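Putative methylase (Clostridium difficile, PDB 3LDU) probably methylates guanine in ribosomal RNA, with an RNA-binding THUMP domain and a Rossmann-like methyltransferase domain that here holds a molecule of GTP. Local coordinates at residues A[189-194]-A[370-375]; A[201-206]-A[291-296]; A[207-212]-A[304-309]. All coordinates share one frame; numbering follows the deposited sequence.

In the fold
All three contacts lie in the methyltransferase domain. The chain first passes 189-194, after helix 181-189, whose partner 370-375 comes on the late strand 368-375; contact 1 therefore closes a loop of 175 residues that encloses the other two. Next come 201-206 and 207-212, consecutive along the chain. They pair with 291-296 and 304-309 in the same order, so contacts 2 and 3 cross. Contact 2 joins the loops after strands 199-201 and 286-290, and contact 3 sets helix 208-217 on strand 304-307. D201 and T307 link these two, both of which touch GTP; T191 packs on I306 between contacts 1 and 3.

Contact 1 (A[189-194]-A[370-375])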
# COMPACT_ATOMS: atom_id res chain seq x y z
N TYR A 189 -9.86 3.03 -5.50
CA TYR A 189 -9.57 4.39 -5.95
C TYR A 189 -9.64 4.56 -7.47
O TYR A 189 -9.86 5.67 -7.97
CB TYR A 189 -8.17 4.78 -5.48
CG TYR A 189 -8.04 5.19 -4.02
CD1 TYR A 189 -9.07 5.83 -3.35
CD2 TYR A 189 -6.85 4.98 -3.35
CE1 TYR A 189 -8.90 6.24 -2.01
CE2 TYR A 189 -6.68 5.37 -2.04
CZ TYR A 189 -7.70 6.00 -1.38
OH TYR A 189 -7.49 6.38 -0.07
N LEU A 190 -9.40 3.47 -8.20
CA LEU A 190 -9.46 3.50 -9.66
C LEU A 190 -10.90 3.45 -10.18
O LEU A 190 -11.12 3.58 -11.38
CB LEU A 190 -8.65 2.36 -10.28
CG LEU A 190 -7.14 2.55 -10.26
CD1 LEU A 190 -6.38 1.25 -10.46
CD2 LEU A 190 -6.71 3.59 -11.29
N THR A 191 -11.86 3.28 -9.29
CA THR A 191 -13.27 3.26 -9.68
C THR A 191 -14.00 4.49 -9.14
O THR A 191 -13.49 5.20 -8.27
CB THR A 191 -13.99 2.02 -9.12
OG1 THR A 191 -14.30 2.24 -7.73
CG2 THR A 191 -13.14 0.76 -9.30
N PRO A 192 -15.21 4.74 -9.65
CA PRO A 192 -16.02 5.85 -9.15
C PRO A 192 -16.86 5.48 -7.93
O PRO A 192 -17.70 6.27 -7.53
CB PRO A 192 -16.95 6.18 -10.32
CG PRO A 192 -16.51 5.30 -11.47
CD PRO A 192 -15.78 4.15 -10.88
N TRP A 193 -16.63 4.31 -7.33
CA TRP A 193 -17.47 3.89 -6.21
C TRP A 193 -17.38 4.87 -5.05
O TRP A 193 -16.30 5.37 -4.71
CB TRP A 193 -17.10 2.49 -5.72
CG TRP A 193 -17.93 2.08 -4.53
CD1 TRP A 193 -19.21 1.58 -4.56
CD2 TRP A 193 -17.57 2.18 -3.14
NE1 TRP A 193 -19.66 1.36 -3.27
CE2 TRP A 193 -18.68 1.72 -2.39
CE3 TRP A 193 -16.43 2.62 -2.45
CZ2 TRP A 193 -18.66 1.67 -0.99
CZ3 TRP A 193 -16.42 2.57 -1.07
CH2 TRP A 193 -17.53 2.11 -0.35
N LYS A 194 -18.53 5.12 -4.42
CA LYS A 194 -18.61 5.96 -3.22
C LYS A 194 -19.56 5.28 -2.23
O LYS A 194 -20.48 4.59 -2.65
CB LYS A 194 -19.16 7.34 -3.57
CG LYS A 194 -18.11 8.43 -3.73
CD LYS A 194 -17.47 8.39 -5.11
CE LYS A 194 -16.45 9.52 -5.27
NZ LYS A 194 -15.96 9.63 -6.67
N THR A 370 -0.26 -8.65 -12.91
CA THR A 370 -1.70 -8.62 -13.06
C THR A 370 -2.15 -7.42 -13.89
O THR A 370 -1.42 -6.42 -14.00
CB THR A 370 -2.40 -8.58 -11.69
OG1 THR A 370 -1.79 -7.58 -10.88
CG2 THR A 370 -2.25 -9.91 -10.97
N ASN A 371 -3.33 -7.53 -14.50
CA ASN A 371 -3.98 -6.39 -15.15
C ASN A 371 -5.32 -6.12 -14.50
O ASN A 371 -6.00 -7.05 -14.08
CB ASN A 371 -4.18 -6.65 -16.64
CG ASN A 371 -2.89 -6.64 -17.41
OD1 ASN A 371 -2.29 -5.58 -17.62
ND2 ASN A 371 -2.45 -7.81 -17.84
N PHE A 372 -5.70 -4.85 -14.41
CA PHE A 372 -7.00 -4.47 -13.87
C PHE A 372 -7.86 -4.08 -15.06
O PHE A 372 -7.58 -3.08 -15.72
CB PHE A 372 -6.82 -3.28 -12.93
CG PHE A 372 -8.05 -2.93 -12.12
CD1 PHE A 372 -8.81 -3.91 -11.50
CD2 PHE A 372 -8.42 -1.60 -11.96
CE1 PHE A 372 -9.93 -3.58 -10.74
CE2 PHE A 372 -9.52 -1.26 -11.20
CZ PHE A 372 -10.28 -2.24 -10.59
N PHE A 373 -8.87 -4.90 -15.35
CA PHE A 373 -9.78 -4.67 -16.48
C PHE A 373 -11.02 -3.92 -16.02
O PHE A 373 -11.75 -4.39 -15.16
CB PHE A 373 -10.19 -6.00 -17.07
CG PHE A 373 -9.05 -6.79 -17.64
CD1 PHE A 373 -8.66 -6.61 -18.95
CD2 PHE A 373 -8.39 -7.72 -16.86
CE1 PHE A 373 -7.62 -7.34 -19.49
CE2 PHE A 373 -7.34 -8.47 -17.39
CZ PHE A 373 -6.96 -8.28 -18.71
N GLN A 374 -11.27 -2.75 -16.60
CA GLN A 374 -12.29 -1.84 -16.09
C GLN A 374 -13.45 -1.78 -17.07
O GLN A 374 -13.25 -1.53 -18.25
CB GLN A 374 -11.69 -0.45 -15.92
CG GLN A 374 -10.49 -0.47 -14.99
CD GLN A 374 -9.77 0.87 -14.88
OE1 GLN A 374 -8.59 0.91 -14.53
NE2 GLN A 374 -10.47 1.96 -15.17
N TYR A 375 -14.66 -2.00 -16.56
CA TYR A 375 -15.87 -2.02 -17.39
C TYR A 375 -16.95 -1.12 -16.79
O TYR A 375 -17.94 -1.62 -16.25
CB TYR A 375 -16.43 -3.43 -17.49
CG TYR A 375 -15.54 -4.44 -18.16
CD1 TYR A 375 -15.67 -4.72 -19.52
CD2 TYR A 375 -14.59 -5.15 -17.43
CE1 TYR A 375 -14.87 -5.66 -20.14
CE2 TYR A 375 -13.77 -6.09 -18.04
CZ TYR A 375 -13.91 -6.34 -19.40
OH TYR A 375 -13.11 -7.28 -20.02
O HOH W 1 -9.87 4.42 -13.67
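The turn carrying L190 and T191 faces strand 368-375 at F372 and Q374 without backbone pairing, the nearest CA atoms, those of T191 and Q374, being 8.2 Å apart. The L190 and F372 side chains run alongside each other, pointing opposite ways: L190 CD1 comes obliquely to F372 CD2 at 3.8 Å, and L190 CB approaches CE2 of the same ring. The ring reaches the turn because its CG stands anti to the backbone N (chi1 -170°). T191 meets the ring differently, its methyl CG2 lying at the edge near the ring plane, 4.3 Å from F372 CZ. T191 OG1 takes part in an ST turn, accepting from W193 N at 3.1 Å (163°), and also bonds to I188 O, which fixes its rotation and leaves the methyl for the ring. Q374 extends beyond CG, and one water joins its amide to the turn, donating to L190 O at 2.7 Å and accepting from Q374 NE2 at 2.9 Å. Q374 OE1 has a weak bond to R361 NE on the neighbouring strand 359-365. This is packing of the segment after helix 181-189 against the antiparallel end of the Rossmann-like sheet, about 12 Å from GTP by the F372 side chain. The apolar part is small, and the polar link between the segments passes through a single water.

Contact 2 (A[201-206]-A[291-296]); sequences DPMCGS and GDATQF. With GTP (guanosine-5'-triphosphate), chain B.
A293 presses its methyl into the bend between P202 and M203, a selenomethionine. A293 CB lies 3.6 Å from P202 CB and equally far from M203 CG, while P202 O is 3.4 Å from the same methyl. M203 turns towards the nucleotide as well: chi1 of -64° puts CG beside the backbone N, where it lies 3.4 Å from GTP N3. M203 CB approaches GTP O4'. One short apolar surface thus serves both the opposite loop and the base. Each loop is shaped by an Asx turn. M203 N bonds to D201 OD1 from above the carboxylate plane, and that oxygen is also bonded by T307 OG1. D292 OD1 receives T294 N and T294 OG1 from the same face of its plane, the hydroxyl at 2.8 Å; Q295 NE2 in turn bonds T294 OG1 nearly straight (168°), with the hydroxyl in its amide plane. D292 OD1 lies 3.0 Å from GTP O6, and its weak bond to N1 is doubtful. At the triphosphate end, S206 grips GTP O3G twice, through its N at 2.9 Å and its OG at 2.8 Å. G205 has positive phi, and its CA comes close to GTP O2B. The residues after D201, which ends strand 199-201, form the glycine-rich loop of a Rossmann-like methyltransferase, where relatives bind S-adenosylmethionine; GTP probably occupies much of that pocket. The chemistry divides the work: apolar atoms of P202, M203 and A293 join the loops beside the base, while backbone and hydroxyl groups of S206 hold the terminal phosphate.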
# COMPACT_ATOMS: atom_id res chain seq x y z
N ASP A 201 -18.40 -7.82 -4.14
CA ASP A 201 -17.26 -8.63 -4.58
C ASP A 201 -17.72 -10.08 -4.47
O ASP A 201 -17.72 -10.65 -3.37
CB ASP A 201 -16.04 -8.40 -3.68
CG ASP A 201 -14.85 -9.25 -4.09
OD1 ASP A 201 -15.03 -10.14 -4.95
OD2 ASP A 201 -13.73 -9.06 -3.54
N PRO A 202 -18.10 -10.69 -5.60
CA PRO A 202 -18.73 -12.02 -5.59
C PRO A 202 -17.74 -13.20 -5.51
O PRO A 202 -18.18 -14.35 -5.57
CB PRO A 202 -19.51 -12.04 -6.91
CG PRO A 202 -18.67 -11.24 -7.84
CD PRO A 202 -18.01 -10.14 -6.96
N MSE A 203 -16.45 -12.91 -5.39
CA MSE A 203 -15.43 -13.93 -5.15
C MSE A 203 -14.45 -13.33 -4.13
O MSE A 203 -13.26 -13.16 -4.40
CB MSE A 203 -14.71 -14.30 -6.44
CG MSE A 203 -15.63 -14.95 -7.48
SE MSE A 203 -14.83 -15.02 -9.25
CE MSE A 203 -15.22 -13.17 -9.75
N CYS A 204 -14.99 -13.04 -2.95
CA CYS A 204 -14.36 -12.09 -2.04
C CYS A 204 -13.21 -12.64 -1.22
O CYS A 204 -12.45 -11.87 -0.63
CB CYS A 204 -15.41 -11.49 -1.12
SG CYS A 204 -16.12 -12.69 0.02
N GLY A 205 -13.07 -13.97 -1.17
CA GLY A 205 -12.04 -14.59 -0.36
C GLY A 205 -12.10 -14.10 1.08
O GLY A 205 -13.17 -14.04 1.67
N SER A 206 -10.96 -13.71 1.64
CA SER A 206 -10.93 -13.26 3.04
C SER A 206 -11.34 -11.80 3.21
O SER A 206 -11.18 -11.22 4.29
CB SER A 206 -9.56 -13.52 3.65
OG SER A 206 -8.56 -12.99 2.81
N GLY A 291 -21.68 -18.00 -1.62
CA GLY A 291 -22.43 -17.79 -2.84
C GLY A 291 -21.56 -18.05 -4.06
O GLY A 291 -20.33 -18.03 -3.96
N ASP A 292 -22.20 -18.29 -5.20
CA ASP A 292 -21.54 -18.59 -6.47
C ASP A 292 -21.66 -17.37 -7.39
O ASP A 292 -22.76 -17.02 -7.82
CB ASP A 292 -22.25 -19.83 -7.06
CG ASP A 292 -21.63 -20.33 -8.37
OD1 ASP A 292 -20.70 -19.69 -8.93
OD2 ASP A 292 -22.10 -21.39 -8.85
N ALA A 293 -20.53 -16.72 -7.69
CA ALA A 293 -20.48 -15.53 -8.54
C ALA A 293 -21.13 -15.73 -9.92
O ALA A 293 -21.66 -14.78 -10.50
CB ALA A 293 -19.04 -15.08 -8.73
N THR A 294 -21.05 -16.95 -10.45
CA THR A 294 -21.62 -17.26 -11.77
C THR A 294 -23.15 -17.24 -11.76
O THR A 294 -23.78 -17.25 -12.82
CB THR A 294 -21.12 -18.61 -12.35
OG1 THR A 294 -21.62 -19.69 -11.58
CG2 THR A 294 -19.58 -18.65 -12.38
N GLN A 295 -23.73 -17.21 -10.57
CA GLN A 295 -25.18 -17.13 -10.44
C GLN A 295 -25.59 -15.78 -9.89
O GLN A 295 -26.75 -15.60 -9.52
CB GLN A 295 -25.69 -18.23 -9.51
CG GLN A 295 -25.18 -19.60 -9.88
CD GLN A 295 -25.62 -20.01 -11.25
OE1 GLN A 295 -26.82 -20.08 -11.52
NE2 GLN A 295 -24.66 -20.28 -12.14
N PHE A 296 -24.65 -14.85 -9.80
CA PHE A 296 -24.99 -13.56 -9.21
C PHE A 296 -26.06 -12.85 -10.04
O PHE A 296 -25.97 -12.77 -11.27
CB PHE A 296 -23.76 -12.66 -8.97
CG PHE A 296 -24.12 -11.32 -8.39
CD1 PHE A 296 -24.49 -11.22 -7.06
CD2 PHE A 296 -24.15 -10.18 -9.19
CE1 PHE A 296 -24.85 -10.00 -6.51
CE2 PHE A 296 -24.51 -8.96 -8.65
CZ PHE A 296 -24.86 -8.86 -7.31
PG GTP B . -8.78 -11.51 -1.08
O1G GTP B . -10.08 -10.73 -1.18
O2G GTP B . -7.66 -10.54 -0.84
O3G GTP B . -8.81 -12.47 0.09
O3B GTP B . -8.57 -12.32 -2.47
PB GTP B . -8.74 -13.92 -2.51
O1B GTP B . -7.37 -14.54 -2.43
O2B GTP B . -9.58 -14.41 -1.36
O3A GTP B . -9.42 -14.36 -3.91
PA GTP B . -8.73 -15.63 -4.66
O1A GTP B . -8.50 -16.72 -3.63
O2A GTP B . -7.42 -15.23 -5.29
O5' GTP B . -9.77 -16.20 -5.74
C5' GTP B . -11.04 -15.63 -5.73
C4' GTP B . -11.92 -16.43 -4.78
O4' GTP B . -13.01 -16.85 -5.55
C3' GTP B . -11.32 -17.70 -4.17
O3' GTP B . -11.37 -17.56 -2.76
C2' GTP B . -12.23 -18.85 -4.60
O2' GTP B . -12.64 -19.66 -3.52
C1' GTP B . -13.45 -18.11 -5.09
N9 GTP B . -14.17 -18.73 -6.21
C8 GTP B . -13.76 -19.56 -7.21
N7 GTP B . -14.84 -19.81 -8.00
C5 GTP B . -15.92 -19.16 -7.49
C6 GTP B . -17.25 -19.08 -7.88
O6 GTP B . -17.67 -19.68 -8.89
N1 GTP B . -18.10 -18.31 -7.13
C2 GTP B . -17.66 -17.63 -6.00
N2 GTP B . -18.51 -16.89 -5.32
N3 GTP B . -16.33 -17.72 -5.60
C4 GTP B . -15.50 -18.47 -6.36

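Contact 3 (A[207-212]-A[304-309]); sequences GTILIE and FIITNP. With GTP (guanosine-5'-triphosphate), chain B.
I209 and I306 share one chi1 rotamer (-72° and -58°), which puts CG1 beside the backbone N and leaves CG2 anti to it; this brings the two CG2 methyls to 3.9 Å as the side chains meet at a slant. The other branch of I209 is stretched out at chi2 177°, carrying CD1 along to the end of the strand, where it lies 4.1 Å from T307 CA and 4.0 Å from N308 CB. The N308 side chain runs roughly perpendicular to that of I209. T307 itself points the other way. L199 and D201 of strand 199-201 border the same patch, and I188 of helix 181-189 touches I306. Here helix 208-217 packs on strand 304-307, parallel to and next in the sheet to strand 199-201, in the Rossmann-like fold with strand order 3-2-1-4-5-7-6 characteristic of class I methyltransferases. N308 and P309 begin the N-P-P-Y sequence ending at Y311, a signature of amino-group methyltransferases, and N308 O lies 3.1 Å from GTP C5'. At the helix start, G207 takes the N-cap position with a positive phi; G207 O accepts from I211 N. T208 OG1 donates to GTP O2G at 3.1 Å, so the terminal phosphate sits close to the helix N terminus, whose dipole would tend to favour the negative charge. One turn on, E212 OE2 forms a salt bridge with R168 and a hydrogen bond with Y170 OH.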
# COMPACT_ATOMS: atom_id res chain seq x y z
N GLY A 207 -11.84 -11.20 2.14
CA GLY A 207 -12.61 -9.97 2.25
C GLY A 207 -11.86 -8.67 2.13
O GLY A 207 -12.41 -7.60 2.41
N THR A 208 -10.61 -8.74 1.68
CA THR A 208 -9.70 -7.59 1.69
C THR A 208 -10.24 -6.41 0.89
O THR A 208 -10.20 -5.27 1.35
CB THR A 208 -8.35 -8.00 1.11
OG1 THR A 208 -7.80 -9.06 1.89
CG2 THR A 208 -7.38 -6.82 1.14
N ILE A 209 -10.74 -6.68 -0.32
CA ILE A 209 -11.23 -5.61 -1.16
C ILE A 209 -12.38 -4.87 -0.47
O ILE A 209 -12.42 -3.64 -0.48
CB ILE A 209 -11.66 -6.15 -2.55
CG1 ILE A 209 -10.39 -6.51 -3.33
CG2 ILE A 209 -12.48 -5.10 -3.31
CD1 ILE A 209 -10.68 -7.13 -4.69
N LEU A 210 -13.31 -5.62 0.10
CA LEU A 210 -14.46 -5.00 0.76
C LEU A 210 -14.10 -4.29 2.06
O LEU A 210 -14.64 -3.23 2.36
CB LEU A 210 -15.55 -6.03 1.03
CG LEU A 210 -16.14 -6.60 -0.26
CD1 LEU A 210 -17.09 -7.76 0.06
CD2 LEU A 210 -16.83 -5.48 -0.99
N ILE A 211 -13.23 -4.90 2.85
CA ILE A 211 -12.73 -4.21 4.05
C ILE A 211 -12.07 -2.87 3.68
O ILE A 211 -12.37 -1.83 4.29
CB ILE A 211 -11.79 -5.12 4.87
CG1 ILE A 211 -12.60 -6.30 5.42
CG2 ILE A 211 -11.13 -4.35 6.03
CD1 ILE A 211 -11.77 -7.47 5.94
N GLU A 212 -11.21 -2.86 2.67
CA GLU A 212 -10.62 -1.60 2.23
C GLU A 212 -11.66 -0.60 1.75
O GLU A 212 -11.56 0.60 2.05
CB GLU A 212 -9.52 -1.81 1.19
CG GLU A 212 -8.35 -2.60 1.72
CD GLU A 212 -7.49 -1.77 2.70
OE1 GLU A 212 -7.25 -0.58 2.44
OE2 GLU A 212 -7.06 -2.34 3.71
N PHE A 304 -21.87 -1.71 -8.50
CA PHE A 304 -20.47 -1.90 -8.82
C PHE A 304 -20.03 -3.30 -8.42
O PHE A 304 -20.45 -3.79 -7.38
CB PHE A 304 -19.60 -0.90 -8.05
CG PHE A 304 -19.74 0.51 -8.52
CD1 PHE A 304 -18.87 1.02 -9.45
CD2 PHE A 304 -20.74 1.32 -8.01
CE1 PHE A 304 -19.00 2.32 -9.88
CE2 PHE A 304 -20.88 2.62 -8.44
CZ PHE A 304 -20.01 3.12 -9.38
N ILE A 305 -19.18 -3.92 -9.23
CA ILE A 305 -18.48 -5.14 -8.84
C ILE A 305 -16.98 -4.86 -8.92
O ILE A 305 -16.49 -4.32 -9.92
CB ILE A 305 -18.82 -6.32 -9.75
CG1 ILE A 305 -20.21 -6.85 -9.41
CG2 ILE A 305 -17.78 -7.44 -9.59
CD1 ILE A 305 -20.90 -7.63 -10.56
N ILE A 306 -16.25 -5.16 -7.84
CA ILE A 306 -14.79 -5.08 -7.86
C ILE A 306 -14.32 -6.39 -7.30
O ILE A 306 -14.72 -6.77 -6.19
CB ILE A 306 -14.26 -3.92 -6.99
CG1 ILE A 306 -14.84 -2.58 -7.47
CG2 ILE A 306 -12.73 -3.86 -7.05
CD1 ILE A 306 -14.50 -1.42 -6.53
N THR A 307 -13.50 -7.11 -8.05
CA THR A 307 -13.18 -8.48 -7.64
C THR A 307 -11.84 -9.00 -8.16
O THR A 307 -11.32 -8.51 -9.16
CB THR A 307 -14.32 -9.45 -8.08
OG1 THR A 307 -14.15 -10.71 -7.43
CG2 THR A 307 -14.33 -9.63 -9.60
N ASN A 308 -11.33 -10.02 -7.46
CA ASN A 308 -10.03 -10.62 -7.73
C ASN A 308 -10.25 -12.13 -7.92
O ASN A 308 -10.19 -12.91 -6.96
CB ASN A 308 -9.13 -10.29 -6.51
CG ASN A 308 -7.78 -10.98 -6.53
OD1 ASN A 308 -7.33 -11.49 -5.49
ND2 ASN A 308 -7.11 -10.96 -7.65
N PRO A 309 -10.60 -12.56 -9.15
CA PRO A 309 -10.92 -13.98 -9.39
C PRO A 309 -9.66 -14.84 -9.37
O PRO A 309 -8.56 -14.29 -9.40
CB PRO A 309 -11.51 -13.97 -10.81
CG PRO A 309 -10.87 -12.76 -11.46
CD PRO A 309 -10.81 -11.73 -10.36
PG GTP B . -8.78 -11.51 -1.08
O1G GTP B . -10.08 -10.73 -1.18
O2G GTP B . -7.66 -10.54 -0.84
O3G GTP B . -8.81 -12.47 0.09
O3B GTP B . -8.57 -12.32 -2.47
PB GTP B . -8.74 -13.92 -2.51
O1B GTP B . -7.37 -14.54 -2.43
O2B GTP B . -9.58 -14.41 -1.36
O3A GTP B . -9.42 -14.36 -3.91
PA GTP B . -8.73 -15.63 -4.66
O1A GTP B . -8.50 -16.72 -3.63
O2A GTP B . -7.42 -15.23 -5.29
O5' GTP B . -9.77 -16.20 -5.74
C5' GTP B . -11.04 -15.63 -5.73
C4' GTP B . -11.92 -16.43 -4.78
O4' GTP B . -13.01 -16.85 -5.55
C3' GTP B . -11.32 -17.70 -4.17
O3' GTP B . -11.37 -17.56 -2.76
C2' GTP B . -12.23 -18.85 -4.60
O2' GTP B . -12.64 -19.66 -3.52
C1' GTP B . -13.45 -18.11 -5.09
N9 GTP B . -14.17 -18.73 -6.21
C8 GTP B . -13.76 -19.56 -7.21
N7 GTP B . -14.84 -19.81 -8.00
C5 GTP B . -15.92 -19.16 -7.49
C6 GTP B . -17.25 -19.08 -7.88
O6 GTP B . -17.67 -19.68 -8.89
N1 GTP B . -18.10 -18.31 -7.13
C2 GTP B . -17.66 -17.63 -6.00
N2 GTP B . -18.51 -16.89 -5.32
N3 GTP B . -16.33 -17.72 -5.60
C4 GTP B . -15.50 -18.47 -6.36